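Local coordinates for DegV domain-containing protein spr0652 (Streptococcus pneumoniae, PDB 6CNG), which binds linoleic acid and probably other long-chain fatty acids, and may serve in lipid transport or fatty acid metabolism, at residues S29-R34 / E144-V149; L103-G108 / V135-S140; K177-L182 / R208-A213; A242-G247 / M296-D301; I249-R254 / A274-L279. One frame throughout, in Å; residues are numbered along the deposited sequence.

Interaction 1 (S29-R34 / E144-V149); sequences SGCDYR and EVDLLV. With NA (sodium ion), chain D.
Asp32, in the loop after strand 23-28, and Asp146, on helix 143-157, press their carboxyl groups together in the tight half of this contact. Asp32 OD2 lies 2.5 Å from Asp146 OD2, so close that one of the two acids probably holds a proton. The groups meet crosswise, their planes 74° apart. The other oxygen of Asp146 serves the backbone: Asp32 N donates to Asp146 OD1 at 2.8 Å, on the syn side and a little out of the carboxylate plane. Cys31 SG sits 3.3 Å from the same Asp146 OD1. Within the loop, Cys31 SG accepts a hydrogen bond from Tyr33 N. This locks the loop that leaves a parallel strand of the N-terminal sheet in the DegV fold against the helix that follows strand 132-137. A further tie to the C-terminal half comes from Asp32 OD1, which accepts from Ser282 N. Around this polar core the flanks meet more loosely, by van der Waals packing, though still buried. Cys31 CB leans on Val145 CG1 at 3.6 Å. The Tyr33 ring slides past Val149, with Tyr33 CD2 3.9 Å from Val149 CG1, and its edge meets the carbonyl O of Asp146. Glu144 turns away from the loop; its extended chain (chi2 -168°) carries OE2 to the sodium ion at 2.7 Å, a site completed by water 1 and the carbonyl oxygens of Gln173 and Thr176.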
# COMPACT_ATOMS: atom_id res chain seq x y z
N SER A 29 2.17 7.61 -1.51
CA SER A 29 2.20 6.79 -2.73
C SER A 29 2.53 5.29 -2.48
O SER A 29 2.74 4.53 -3.44
CB SER A 29 3.08 7.46 -3.78
OG SER A 29 4.42 7.46 -3.43
N GLY A 30 2.50 4.84 -1.22
CA GLY A 30 2.31 3.44 -0.90
C GLY A 30 0.90 2.95 -1.15
O GLY A 30 0.67 1.74 -1.10
N CYS A 31 -0.04 3.87 -1.35
CA CYS A 31 -1.38 3.61 -1.87
C CYS A 31 -1.33 3.66 -3.39
O CYS A 31 -0.70 4.54 -3.98
CB CYS A 31 -2.36 4.68 -1.38
SG CYS A 31 -4.05 4.64 -2.05
N ASP A 32 -1.99 2.72 -4.03
CA ASP A 32 -1.90 2.60 -5.47
C ASP A 32 -2.90 3.46 -6.22
O ASP A 32 -2.75 3.60 -7.43
CB ASP A 32 -2.09 1.13 -5.84
CG ASP A 32 -1.15 0.22 -5.09
OD1 ASP A 32 0.07 0.35 -5.26
OD2 ASP A 32 -1.62 -0.58 -4.29
N TYR A 33 -3.89 4.04 -5.54
CA TYR A 33 -4.86 4.92 -6.19
C TYR A 33 -4.21 6.25 -6.57
O TYR A 33 -3.55 6.88 -5.75
CB TYR A 33 -6.02 5.20 -5.23
CG TYR A 33 -6.97 4.05 -4.99
CD1 TYR A 33 -7.47 3.30 -6.03
CD2 TYR A 33 -7.36 3.73 -3.71
CE1 TYR A 33 -8.34 2.25 -5.79
CE2 TYR A 33 -8.22 2.69 -3.46
CZ TYR A 33 -8.72 1.96 -4.50
OH TYR A 33 -9.58 0.92 -4.21
N ARG A 34 -4.45 6.68 -7.81
CA ARG A 34 -4.27 8.09 -8.15
C ARG A 34 -5.59 8.85 -8.08
O ARG A 34 -5.61 10.04 -7.74
CB ARG A 34 -3.65 8.25 -9.55
CG ARG A 34 -2.56 7.23 -9.97
CD ARG A 34 -1.32 7.37 -9.14
NE ARG A 34 -0.14 6.93 -9.88
CZ ARG A 34 1.10 6.98 -9.41
NH1 ARG A 34 1.32 7.43 -8.18
NH2 ARG A 34 2.12 6.58 -10.15
N GLU A 144 -3.63 -3.29 0.89
CA GLU A 144 -4.28 -3.09 2.18
C GLU A 144 -4.53 -1.61 2.44
O GLU A 144 -5.59 -1.24 2.95
CB GLU A 144 -3.46 -3.70 3.31
CG GLU A 144 -4.33 -3.90 4.51
CD GLU A 144 -3.61 -4.24 5.79
OE1 GLU A 144 -2.44 -4.65 5.73
OE2 GLU A 144 -4.23 -4.11 6.87
N VAL A 145 -3.58 -0.76 2.09
CA VAL A 145 -3.81 0.68 2.16
C VAL A 145 -4.95 1.06 1.23
O VAL A 145 -5.79 1.90 1.55
CB VAL A 145 -2.52 1.44 1.83
CG1 VAL A 145 -2.81 2.88 1.72
CG2 VAL A 145 -1.48 1.21 2.90
N ASP A 146 -4.99 0.47 0.05
CA ASP A 146 -6.08 0.76 -0.86
C ASP A 146 -7.43 0.44 -0.23
O ASP A 146 -8.36 1.23 -0.33
CB ASP A 146 -5.85 -0.05 -2.12
CG ASP A 146 -4.51 0.29 -2.78
OD1 ASP A 146 -3.97 1.37 -2.49
OD2 ASP A 146 -3.99 -0.52 -3.58
N LEU A 147 -7.55 -0.73 0.41
CA LEU A 147 -8.79 -1.07 1.09
C LEU A 147 -9.14 -0.06 2.16
O LEU A 147 -10.31 0.29 2.34
CB LEU A 147 -8.64 -2.43 1.73
CG LEU A 147 -8.80 -3.65 0.82
CD1 LEU A 147 -8.57 -4.90 1.61
CD2 LEU A 147 -10.16 -3.65 0.15
N LEU A 148 -8.15 0.39 2.91
CA LEU A 148 -8.45 1.34 3.97
C LEU A 148 -9.00 2.62 3.40
O LEU A 148 -9.91 3.22 3.96
CB LEU A 148 -7.19 1.67 4.75
CG LEU A 148 -6.57 0.55 5.55
CD1 LEU A 148 -5.36 1.09 6.26
CD2 LEU A 148 -7.52 0.00 6.54
N VAL A 149 -8.43 3.07 2.30
CA VAL A 149 -8.90 4.30 1.68
C VAL A 149 -10.30 4.13 1.11
O VAL A 149 -11.15 5.00 1.26
CB VAL A 149 -7.86 4.73 0.64
CG1 VAL A 149 -8.49 5.55 -0.41
CG2 VAL A 149 -6.77 5.48 1.35
NA NA D . -4.33 -4.82 9.45
O HOH W 1 -2.86 -3.19 9.99

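Interaction 2 (L103-G108 / V135-S140); sequences LVTITG and VIDSLS
Leu103 to Thr105 and Val135 to Asp137 run side by side as the parallel strands of a beta-alpha-beta unit, joined through helix 113-127, and their C-terminal ends open into two loops that also grip each other. The strand bonds come first: Ile136 N donates to Leu103 O at 2.7 Å, and Thr105 N to Ile136 O at 2.9 Å. Side-chain packing between the strands is light. On the face that looks to helix 143-157, Val104 CG2 and Ile136 CD1 meet at 4.1 Å, while Leu103 and Val135 point to the opposite face. Beyond the strands, polar groups take over. Ser138 holds Thr105 O twice, through its N and through OG, the hydroxyl lying in the carbonyl plane on a lone pair at 2.7 Å; OG reaches it from the position between the backbone N and the carbonyl carbon (chi1 71°). Thr107 N donates to Ser140 O, while the hydroxyls of both residues find partners outside the segments, Thr107 with Gly217 and Ser140 with Glu144. Thr107, Leu139 and Ser140 all touch the linoleic acid, so this paired loop end forms part of the pocket wall. The last bonds belong to Asp137, whose OD1 closes an Asx turn by accepting from Leu139 N at 2.9 Å and, from the opposite face of the carboxylate plane, takes Gly108 N.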
# COMPACT_ATOMS: atom_id res chain seq x y z
N LEU A 103 -5.58 10.64 7.11
CA LEU A 103 -4.30 10.50 6.46
C LEU A 103 -3.82 9.10 6.74
O LEU A 103 -3.58 8.74 7.88
CB LEU A 103 -3.33 11.56 7.01
CG LEU A 103 -2.02 11.80 6.29
CD1 LEU A 103 -1.25 12.86 7.03
CD2 LEU A 103 -1.20 10.54 6.13
N VAL A 104 -3.70 8.30 5.69
CA VAL A 104 -3.20 6.94 5.79
C VAL A 104 -1.81 6.94 5.20
O VAL A 104 -1.62 7.30 4.04
CB VAL A 104 -4.10 5.96 5.04
CG1 VAL A 104 -3.68 4.53 5.30
CG2 VAL A 104 -5.52 6.18 5.42
N THR A 105 -0.84 6.49 5.97
CA THR A 105 0.51 6.30 5.50
C THR A 105 0.86 4.83 5.36
O THR A 105 0.27 3.94 5.98
CB THR A 105 1.53 6.95 6.44
OG1 THR A 105 1.66 6.16 7.62
CG2 THR A 105 1.11 8.33 6.78
N ILE A 106 1.83 4.59 4.51
CA ILE A 106 2.52 3.34 4.49
C ILE A 106 3.15 3.09 5.87
O ILE A 106 3.34 4.01 6.68
CB ILE A 106 3.56 3.48 3.37
CG1 ILE A 106 3.92 2.13 2.75
CG2 ILE A 106 4.78 4.31 3.88
CD1 ILE A 106 4.87 2.20 1.54
N THR A 107 3.44 1.81 6.14
CA THR A 107 4.01 1.40 7.41
C THR A 107 5.03 2.39 7.94
O THR A 107 6.03 2.68 7.29
CB THR A 107 4.67 0.03 7.29
OG1 THR A 107 5.50 -0.17 8.43
CG2 THR A 107 5.49 -0.09 6.02
N GLY A 108 4.78 2.88 9.13
CA GLY A 108 5.71 3.79 9.76
C GLY A 108 6.93 3.12 10.33
O GLY A 108 7.76 3.79 10.93
N VAL A 135 -4.54 10.51 11.76
CA VAL A 135 -3.44 9.88 11.05
C VAL A 135 -3.46 8.39 11.35
O VAL A 135 -3.45 7.97 12.51
CB VAL A 135 -2.08 10.47 11.49
CG1 VAL A 135 -0.98 9.89 10.64
CG2 VAL A 135 -2.08 11.99 11.41
N ILE A 136 -3.45 7.61 10.28
CA ILE A 136 -3.51 6.17 10.36
C ILE A 136 -2.19 5.68 9.83
O ILE A 136 -1.86 5.89 8.67
CB ILE A 136 -4.67 5.64 9.51
CG1 ILE A 136 -5.98 6.23 10.06
CG2 ILE A 136 -4.66 4.16 9.52
CD1 ILE A 136 -7.18 6.04 9.17
N ASP A 137 -1.42 5.05 10.69
CA ASP A 137 -0.34 4.20 10.24
C ASP A 137 -0.93 2.85 9.83
O ASP A 137 -1.41 2.09 10.68
CB ASP A 137 0.66 4.02 11.37
CG ASP A 137 1.89 3.26 10.97
OD1 ASP A 137 1.97 2.65 9.88
OD2 ASP A 137 2.81 3.27 11.79
N SER A 138 -0.90 2.56 8.54
CA SER A 138 -1.43 1.31 8.04
C SER A 138 -0.63 0.11 8.51
O SER A 138 -1.17 -1.01 8.51
CB SER A 138 -1.43 1.32 6.52
OG SER A 138 -0.13 1.22 5.99
N LEU A 139 0.64 0.32 8.85
CA LEU A 139 1.58 -0.77 9.10
C LEU A 139 1.62 -1.72 7.90
O LEU A 139 1.82 -2.93 8.05
CB LEU A 139 1.25 -1.52 10.39
CG LEU A 139 1.22 -0.66 11.67
CD1 LEU A 139 0.70 -1.44 12.86
CD2 LEU A 139 2.58 -0.10 12.00
N SER A 140 1.45 -1.17 6.71
CA SER A 140 1.24 -1.99 5.53
C SER A 140 1.63 -1.19 4.29
O SER A 140 2.35 -0.19 4.37
CB SER A 140 -0.22 -2.49 5.49
OG SER A 140 -0.34 -3.59 4.61

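Interaction 3 (K177-L182 / R208-A213); sequences KLLFVL and RMVGKA. With EIC (linoleic acid), chain C.
Phe180 lays one face of its ring flat over Gly211 on the neighbouring strand, with Gly211 CA 3.7 Å from the ring centroid, a CH-pi contact. Its CG stands between the backbone N and the carbonyl carbon (chi1 55°), which folds the ring back across the adjacent strand. Gly211, having no side chain, lets the ring lie directly on its backbone, with its carbonyl carbon facing the ring centre; the two form an aromatic-glycine pair across antiparallel strands. Met209 lies at the ring edge, its SD 3.8 Å from Phe180 CE1 in a Met-aromatic contact. The opposite face of the ring bears the linoleic acid, whose C14 lies 3.6 Å from Phe180 CD2, offset toward the rim. Strands 176-182 and 207-213 are antiparallel neighbours of the C-terminal mixed sheet. Phe180 and Gly211 form a hydrogen-bonded pair, with Phe180 N to Gly211 O at 2.8 Å, and Leu182 and Met209 form another. At the far end the pairing slackens: the bond from Ala213 N to Leu178 O is weak, and water 2 bridges Leu178 N and Ala213 O. On the reverse face, Val181 and Val210 lie side by side, CG2 to CG2 at 4.2 Å, and Leu179 packs on helix 228-242. Leu182 CD1 approaches ligand C13 at 3.9 Å, and Ala213 CB approaches the terminal C18 at 4.0 Å. With Leu178 CD2 near C15, the strands meet the C12-C18 part of the ligand through carbon contacts and one aromatic face; the grip here is dispersive and hydrophobic, and a polar bond is made elsewhere, by Ser111 OG.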
# COMPACT_ATOMS: atom_id res chain seq x y z
N LYS A 177 -5.67 -7.32 6.20
CA LYS A 177 -4.36 -7.94 6.21
C LYS A 177 -3.68 -7.75 4.84
O LYS A 177 -4.31 -7.29 3.88
CB LYS A 177 -4.48 -9.43 6.58
CG LYS A 177 -5.20 -9.72 7.96
CD LYS A 177 -4.36 -9.44 9.21
CE LYS A 177 -5.16 -9.54 10.55
NZ LYS A 177 -4.40 -9.07 11.76
N LEU A 178 -2.39 -8.11 4.77
CA LEU A 178 -1.64 -8.08 3.52
C LEU A 178 -0.86 -9.38 3.32
O LEU A 178 -0.19 -9.85 4.23
CB LEU A 178 -0.64 -6.90 3.50
CG LEU A 178 0.14 -6.74 2.18
CD1 LEU A 178 -0.69 -6.10 1.11
CD2 LEU A 178 1.38 -5.93 2.35
N LEU A 179 -0.95 -9.94 2.13
CA LEU A 179 -0.04 -10.98 1.69
C LEU A 179 0.68 -10.46 0.47
O LEU A 179 0.09 -9.76 -0.36
CB LEU A 179 -0.80 -12.23 1.29
CG LEU A 179 -1.05 -13.35 2.30
CD1 LEU A 179 -2.12 -14.30 1.80
CD2 LEU A 179 0.20 -14.15 2.54
N PHE A 180 1.96 -10.76 0.35
CA PHE A 180 2.72 -10.39 -0.84
C PHE A 180 3.42 -11.61 -1.40
O PHE A 180 3.70 -12.58 -0.69
CB PHE A 180 3.70 -9.26 -0.56
CG PHE A 180 4.64 -9.52 0.57
CD1 PHE A 180 5.74 -10.33 0.39
CD2 PHE A 180 4.44 -8.93 1.79
CE1 PHE A 180 6.59 -10.55 1.40
CE2 PHE A 180 5.30 -9.15 2.82
CZ PHE A 180 6.37 -9.95 2.64
N VAL A 181 3.65 -11.58 -2.70
CA VAL A 181 4.55 -12.51 -3.36
C VAL A 181 5.55 -11.73 -4.18
O VAL A 181 5.17 -11.00 -5.10
CB VAL A 181 3.83 -13.49 -4.27
CG1 VAL A 181 4.84 -14.44 -4.85
CG2 VAL A 181 2.75 -14.18 -3.49
N LEU A 182 6.81 -11.93 -3.87
CA LEU A 182 7.87 -11.21 -4.54
C LEU A 182 8.82 -12.19 -5.19
O LEU A 182 9.36 -13.08 -4.54
CB LEU A 182 8.60 -10.33 -3.53
CG LEU A 182 7.73 -9.52 -2.59
CD1 LEU A 182 8.60 -8.71 -1.66
CD2 LEU A 182 6.82 -8.61 -3.35
N ARG A 208 10.20 -17.33 -5.03
CA ARG A 208 9.47 -16.10 -4.72
C ARG A 208 9.12 -16.09 -3.24
O ARG A 208 8.78 -17.13 -2.67
CB ARG A 208 8.21 -15.99 -5.57
CG ARG A 208 8.46 -16.33 -7.02
CD ARG A 208 7.34 -15.95 -7.95
NE ARG A 208 7.64 -16.41 -9.32
CZ ARG A 208 6.75 -16.63 -10.29
NH1 ARG A 208 5.45 -16.42 -10.08
NH2 ARG A 208 7.15 -17.05 -11.48
N MET A 209 9.25 -14.92 -2.62
CA MET A 209 8.95 -14.75 -1.21
C MET A 209 7.45 -14.57 -1.01
O MET A 209 6.87 -13.61 -1.50
CB MET A 209 9.65 -13.52 -0.67
CG MET A 209 9.38 -13.28 0.78
SD MET A 209 10.20 -11.83 1.39
CE MET A 209 9.86 -11.88 3.15
N VAL A 210 6.86 -15.46 -0.25
CA VAL A 210 5.47 -15.33 0.15
C VAL A 210 5.49 -14.83 1.58
O VAL A 210 6.08 -15.45 2.46
CB VAL A 210 4.76 -16.68 0.04
CG1 VAL A 210 3.37 -16.57 0.51
CG2 VAL A 210 4.79 -17.17 -1.37
N GLY A 211 4.88 -13.68 1.81
CA GLY A 211 5.01 -13.08 3.11
C GLY A 211 3.78 -12.28 3.46
O GLY A 211 2.85 -12.14 2.66
N LYS A 212 3.79 -11.76 4.68
CA LYS A 212 2.72 -10.91 5.14
C LYS A 212 3.31 -9.66 5.77
O LYS A 212 4.48 -9.62 6.13
CB LYS A 212 1.86 -11.60 6.19
CG LYS A 212 2.54 -11.96 7.47
CD LYS A 212 1.59 -12.71 8.40
CE LYS A 212 2.13 -12.91 9.82
NZ LYS A 212 1.24 -13.79 10.69
N ALA A 213 2.48 -8.63 5.89
CA ALA A 213 2.81 -7.53 6.78
C ALA A 213 2.68 -8.01 8.22
O ALA A 213 1.64 -8.56 8.61
CB ALA A 213 1.88 -6.34 6.52
C1 EIC C . 10.90 5.56 2.05
C2 EIC C . 9.89 4.53 1.56
C3 EIC C . 10.23 3.10 1.94
C4 EIC C . 9.06 2.17 1.70
C5 EIC C . 9.36 0.76 2.17
C6 EIC C . 8.15 -0.15 2.04
C7 EIC C . 7.86 -0.59 0.60
C8 EIC C . 6.55 -1.36 0.51
C9 EIC C . 6.27 -1.64 -0.95
C10 EIC C . 6.61 -2.79 -1.49
C11 EIC C . 7.31 -3.90 -0.72
C12 EIC C . 6.54 -5.18 -1.07
C13 EIC C . 6.09 -6.04 -0.19
C14 EIC C . 6.31 -5.88 1.30
C15 EIC C . 5.22 -5.02 1.94
C16 EIC C . 5.48 -4.91 3.44
C17 EIC C . 4.53 -3.95 4.09
C18 EIC C . 4.86 -3.85 5.56
O1 EIC C . 10.68 6.25 3.08
O2 EIC C . 11.97 5.71 1.41
O HOH W 2 -1.14 -8.67 7.55

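Interaction 4 (A242-G247 / M296-D301); sequences AGYAGG and MGYEID
Ala242, at the end of helix 228-242, sets its CB at the edge of the Tyr298 ring, 3.1 Å from Tyr298 OH. The helix stops in a Schellman motif, with Gly243 at positive phi, and the chain then turns beside the last strand, 294-300, of the C-terminal sheet. Gly243 O faces Ile300 CB at 3.6 Å, and Ile300 CG2 lies near the carbonyl O of Ala242. Tyr244 comes next. With CG anti to the backbone N (chi1 -179°), its ring lies along the following turn, toward Gly247. There CD1 of Tyr244 lies 3.3 Å from Glu299 O and 4.2 Å from Tyr298 CD2. Gly246 N sits over one face of the Tyr244 ring, Phe271 meets that ring edge-to-face, and the hydroxyl donates to Gly247 O at 2.7 Å, a bond that spans the corner at Gly246. Gly247 then passes the carboxylate of Glu299, with its CA 3.5 Å from Glu299 OE1; that oxygen accepts from Arg248 N, and OE2 pairs with Tyr172. No direct hydrogen bond joins the two segments. Water 3 does the joining instead: it accepts from Ala245 N and Gly247 N and donates to Glu299 O at 2.7 Å.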
# COMPACT_ATOMS: atom_id res chain seq x y z
N ALA A 242 -5.44 -17.56 6.88
CA ALA A 242 -5.54 -16.30 7.58
C ALA A 242 -6.97 -15.94 7.94
O ALA A 242 -7.17 -15.07 8.78
CB ALA A 242 -4.97 -15.19 6.72
N GLY A 243 -7.94 -16.58 7.34
CA GLY A 243 -9.31 -16.36 7.68
C GLY A 243 -10.12 -15.56 6.70
O GLY A 243 -11.12 -14.97 7.10
N TYR A 244 -9.70 -15.50 5.43
CA TYR A 244 -10.53 -14.90 4.39
C TYR A 244 -11.86 -15.65 4.32
O TYR A 244 -11.92 -16.87 4.51
CB TYR A 244 -9.79 -14.92 3.04
CG TYR A 244 -10.57 -14.29 1.89
CD1 TYR A 244 -10.69 -12.91 1.77
CD2 TYR A 244 -11.17 -15.07 0.93
CE1 TYR A 244 -11.41 -12.36 0.75
CE2 TYR A 244 -11.89 -14.52 -0.08
CZ TYR A 244 -12.00 -13.18 -0.17
OH TYR A 244 -12.72 -12.66 -1.18
N ALA A 245 -12.94 -14.91 4.06
CA ALA A 245 -14.28 -15.49 4.06
C ALA A 245 -15.18 -14.85 3.00
O ALA A 245 -16.39 -14.72 3.19
CB ALA A 245 -14.92 -15.39 5.44
N GLY A 246 -14.61 -14.50 1.84
CA GLY A 246 -15.37 -13.97 0.73
C GLY A 246 -15.49 -12.46 0.65
O GLY A 246 -16.23 -11.98 -0.21
N GLY A 247 -14.78 -11.70 1.50
CA GLY A 247 -14.81 -10.25 1.48
C GLY A 247 -14.01 -9.59 0.36
O GLY A 247 -13.73 -10.18 -0.68
N MET A 296 -1.25 -7.98 -2.04
CA MET A 296 -2.67 -8.22 -1.99
C MET A 296 -3.21 -7.85 -0.61
O MET A 296 -2.83 -8.45 0.39
CB MET A 296 -2.86 -9.70 -2.26
CG MET A 296 -4.20 -10.20 -1.98
SD MET A 296 -4.47 -11.81 -2.71
CE MET A 296 -3.38 -12.85 -1.70
N GLY A 297 -4.10 -6.86 -0.57
CA GLY A 297 -4.84 -6.56 0.62
C GLY A 297 -6.17 -7.30 0.63
O GLY A 297 -6.77 -7.54 -0.42
N TYR A 298 -6.63 -7.67 1.82
CA TYR A 298 -7.85 -8.46 1.92
C TYR A 298 -8.50 -8.33 3.29
O TYR A 298 -7.87 -7.94 4.28
CB TYR A 298 -7.64 -9.95 1.57
CG TYR A 298 -6.69 -10.69 2.47
CD1 TYR A 298 -5.31 -10.65 2.26
CD2 TYR A 298 -7.16 -11.45 3.55
CE1 TYR A 298 -4.44 -11.33 3.08
CE2 TYR A 298 -6.28 -12.14 4.39
CZ TYR A 298 -4.93 -12.08 4.15
OH TYR A 298 -4.07 -12.75 4.97
N GLU A 299 -9.79 -8.66 3.32
CA GLU A 299 -10.59 -8.64 4.53
C GLU A 299 -10.69 -10.03 5.14
O GLU A 299 -10.82 -11.02 4.43
CB GLU A 299 -11.99 -8.15 4.19
CG GLU A 299 -12.07 -6.69 3.78
CD GLU A 299 -13.45 -6.27 3.41
OE1 GLU A 299 -14.26 -7.17 3.06
OE2 GLU A 299 -13.70 -5.05 3.46
N ILE A 300 -10.66 -10.09 6.48
CA ILE A 300 -10.94 -11.30 7.24
C ILE A 300 -12.11 -11.07 8.20
O ILE A 300 -12.50 -9.94 8.48
CB ILE A 300 -9.71 -11.81 8.02
CG1 ILE A 300 -9.35 -10.87 9.16
CG2 ILE A 300 -8.55 -11.93 7.11
CD1 ILE A 300 -8.41 -11.46 10.13
N ASP A 301 -12.67 -12.17 8.70
CA ASP A 301 -13.70 -12.21 9.77
C ASP A 301 -14.47 -10.93 10.19
O ASP A 301 -14.74 -10.04 9.39
CB ASP A 301 -13.10 -12.94 11.01
CG ASP A 301 -12.60 -11.99 12.11
OD1 ASP A 301 -12.39 -10.78 11.87
OD2 ASP A 301 -12.40 -12.48 13.25
OXT ASP A 301 -14.91 -10.78 11.34
O HOH W 3 -13.25 -12.05 4.09

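Interaction 5 (I249-R254 / A274-L279); sequences IVMAQR and ADIKIL
CG1 stands opposite the carbonyl carbon in both Ile249 (chi1 -61°) and Ile276 (chi1 -55°), a matching pair of torsions that sets the two side chains side by side and pointing the same way, with Ile249 CB 4.1 Å from Ile276 CG1. Met251 starts with the same first torsion and then runs fully extended, which carries its methyl across to Ile276: Met251 CE and Ile276 CG2 are 4.0 Å apart. In Gln253 CG lies between the backbone N and the carbonyl carbon (chi1 52°) and meets Ile278 CG2 at 3.8 Å; a bend at chi2 then turns the amide, whose OE1 accepts from Asn256 N. This face of the sheet is covered by helix 257-270, the connection of a beta-alpha-beta unit whose parallel strands are 247-253 and 275-280. Five backbone bonds zip them together in exact register, from Ile249 N with Asp275 O to Gln253 N with Leu279 O at 2.9 Å. The Met251 N to Lys277 O bond is practically straight. On the other face, Val250 CG1 rests on Leu279 CD1 at 3.9 Å, and both residues touch Asp146 of helix 143-157. Strand 275-280 is outermost in its sheet within this chain. Lys277 leaves on this same face as Val250; its NZ makes a salt bridge with Glu150 and a long one, 3.7 Å, with Asp275 OD1.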
# COMPACT_ATOMS: atom_id res chain seq x y z
N ILE A 249 -10.95 -8.01 -1.72
CA ILE A 249 -9.53 -8.13 -1.99
C ILE A 249 -9.13 -7.04 -2.96
O ILE A 249 -9.87 -6.73 -3.89
CB ILE A 249 -9.20 -9.49 -2.60
CG1 ILE A 249 -9.57 -10.62 -1.65
CG2 ILE A 249 -7.75 -9.56 -2.94
CD1 ILE A 249 -9.35 -11.96 -2.25
N VAL A 250 -7.94 -6.48 -2.74
CA VAL A 250 -7.27 -5.56 -3.67
C VAL A 250 -5.88 -6.14 -3.95
O VAL A 250 -5.05 -6.22 -3.05
CB VAL A 250 -7.16 -4.15 -3.11
CG1 VAL A 250 -6.41 -3.30 -4.05
CG2 VAL A 250 -8.53 -3.59 -2.88
N MET A 251 -5.64 -6.54 -5.19
CA MET A 251 -4.35 -7.05 -5.62
C MET A 251 -3.62 -5.94 -6.38
O MET A 251 -3.92 -5.67 -7.54
CB MET A 251 -4.53 -8.25 -6.55
CG MET A 251 -5.21 -9.45 -5.98
SD MET A 251 -5.39 -10.77 -7.18
CE MET A 251 -6.37 -11.95 -6.30
N ALA A 252 -2.64 -5.32 -5.74
CA ALA A 252 -1.71 -4.42 -6.41
C ALA A 252 -0.55 -5.22 -6.98
O ALA A 252 0.14 -5.92 -6.24
CB ALA A 252 -1.20 -3.39 -5.41
N GLN A 253 -0.32 -5.11 -8.28
CA GLN A 253 0.66 -5.95 -8.94
C GLN A 253 1.52 -5.15 -9.91
O GLN A 253 1.11 -4.12 -10.44
CB GLN A 253 -0.02 -7.10 -9.69
CG GLN A 253 -1.11 -6.68 -10.63
CD GLN A 253 -0.59 -6.24 -11.97
OE1 GLN A 253 0.40 -6.74 -12.44
NE2 GLN A 253 -1.27 -5.29 -12.60
N ARG A 254 2.75 -5.65 -10.13
CA ARG A 254 3.70 -5.12 -11.09
C ARG A 254 3.95 -6.19 -12.14
O ARG A 254 4.70 -7.12 -11.91
CB ARG A 254 5.00 -4.73 -10.42
CG ARG A 254 6.04 -4.20 -11.37
CD ARG A 254 5.54 -3.00 -12.13
NE ARG A 254 6.47 -2.59 -13.17
CZ ARG A 254 6.20 -1.69 -14.10
NH1 ARG A 254 5.03 -1.07 -14.11
NH2 ARG A 254 7.10 -1.42 -15.01
N ALA A 274 -16.81 -13.16 -3.82
CA ALA A 274 -15.63 -12.34 -3.61
C ALA A 274 -15.67 -11.10 -4.49
O ALA A 274 -16.05 -11.16 -5.67
CB ALA A 274 -14.37 -13.14 -3.90
N ASP A 275 -15.24 -9.98 -3.92
CA ASP A 275 -15.22 -8.69 -4.56
C ASP A 275 -13.74 -8.38 -4.70
O ASP A 275 -13.10 -7.93 -3.75
CB ASP A 275 -15.98 -7.68 -3.70
CG ASP A 275 -15.89 -6.25 -4.23
OD1 ASP A 275 -15.27 -6.02 -5.29
OD2 ASP A 275 -16.45 -5.35 -3.56
N ILE A 276 -13.20 -8.65 -5.86
CA ILE A 276 -11.77 -8.52 -6.10
C ILE A 276 -11.54 -7.41 -7.12
O ILE A 276 -12.24 -7.32 -8.13
CB ILE A 276 -11.21 -9.85 -6.63
CG1 ILE A 276 -11.55 -10.98 -5.67
CG2 ILE A 276 -9.70 -9.75 -6.85
CD1 ILE A 276 -11.18 -12.32 -6.23
N LYS A 277 -10.54 -6.57 -6.82
CA LYS A 277 -9.99 -5.57 -7.72
C LYS A 277 -8.51 -5.88 -7.96
O LYS A 277 -7.81 -6.36 -7.07
CB LYS A 277 -10.10 -4.17 -7.11
CG LYS A 277 -11.50 -3.73 -6.66
CD LYS A 277 -11.43 -2.49 -5.72
CE LYS A 277 -12.69 -2.32 -4.83
NZ LYS A 277 -12.98 -3.46 -3.89
N ILE A 278 -8.04 -5.61 -9.17
CA ILE A 278 -6.62 -5.74 -9.51
C ILE A 278 -6.16 -4.36 -9.95
O ILE A 278 -6.76 -3.76 -10.86
CB ILE A 278 -6.40 -6.79 -10.62
CG1 ILE A 278 -7.12 -8.10 -10.29
CG2 ILE A 278 -4.92 -7.03 -10.85
CD1 ILE A 278 -7.15 -9.09 -11.44
N LEU A 279 -5.14 -3.82 -9.28
CA LEU A 279 -4.63 -2.48 -9.57
C LEU A 279 -3.15 -2.53 -9.90
O LEU A 279 -2.41 -3.33 -9.32
CB LEU A 279 -4.79 -1.53 -8.38
CG LEU A 279 -6.19 -1.30 -7.86
CD1 LEU A 279 -6.09 -0.41 -6.65
CD2 LEU A 279 -7.02 -0.67 -8.94

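How the interactions relate
From the N terminus, interaction 1 opens first: its early loop meets helix 143-157 more than a hundred residues later. Interaction 2 lies wholly within that span, joining strands 100-105 and 132-137 just before the helix, and the two touch where Val145 and Leu148 pack on Ser138. Interaction 3 follows in series, closing a shorter loop between strands 176-182 and 207-213. Interaction 4 reaches from residue 242 to the C terminus and encloses interaction 5; no loops cross. Interactions 3, 4 and 5 share one sheet, with strand 294-300 standing between 176-182 and 247-253. Interaction 1 bridges to that sheet, through Leu147 and Asp146 on Val250 and Tyr33 on Leu279.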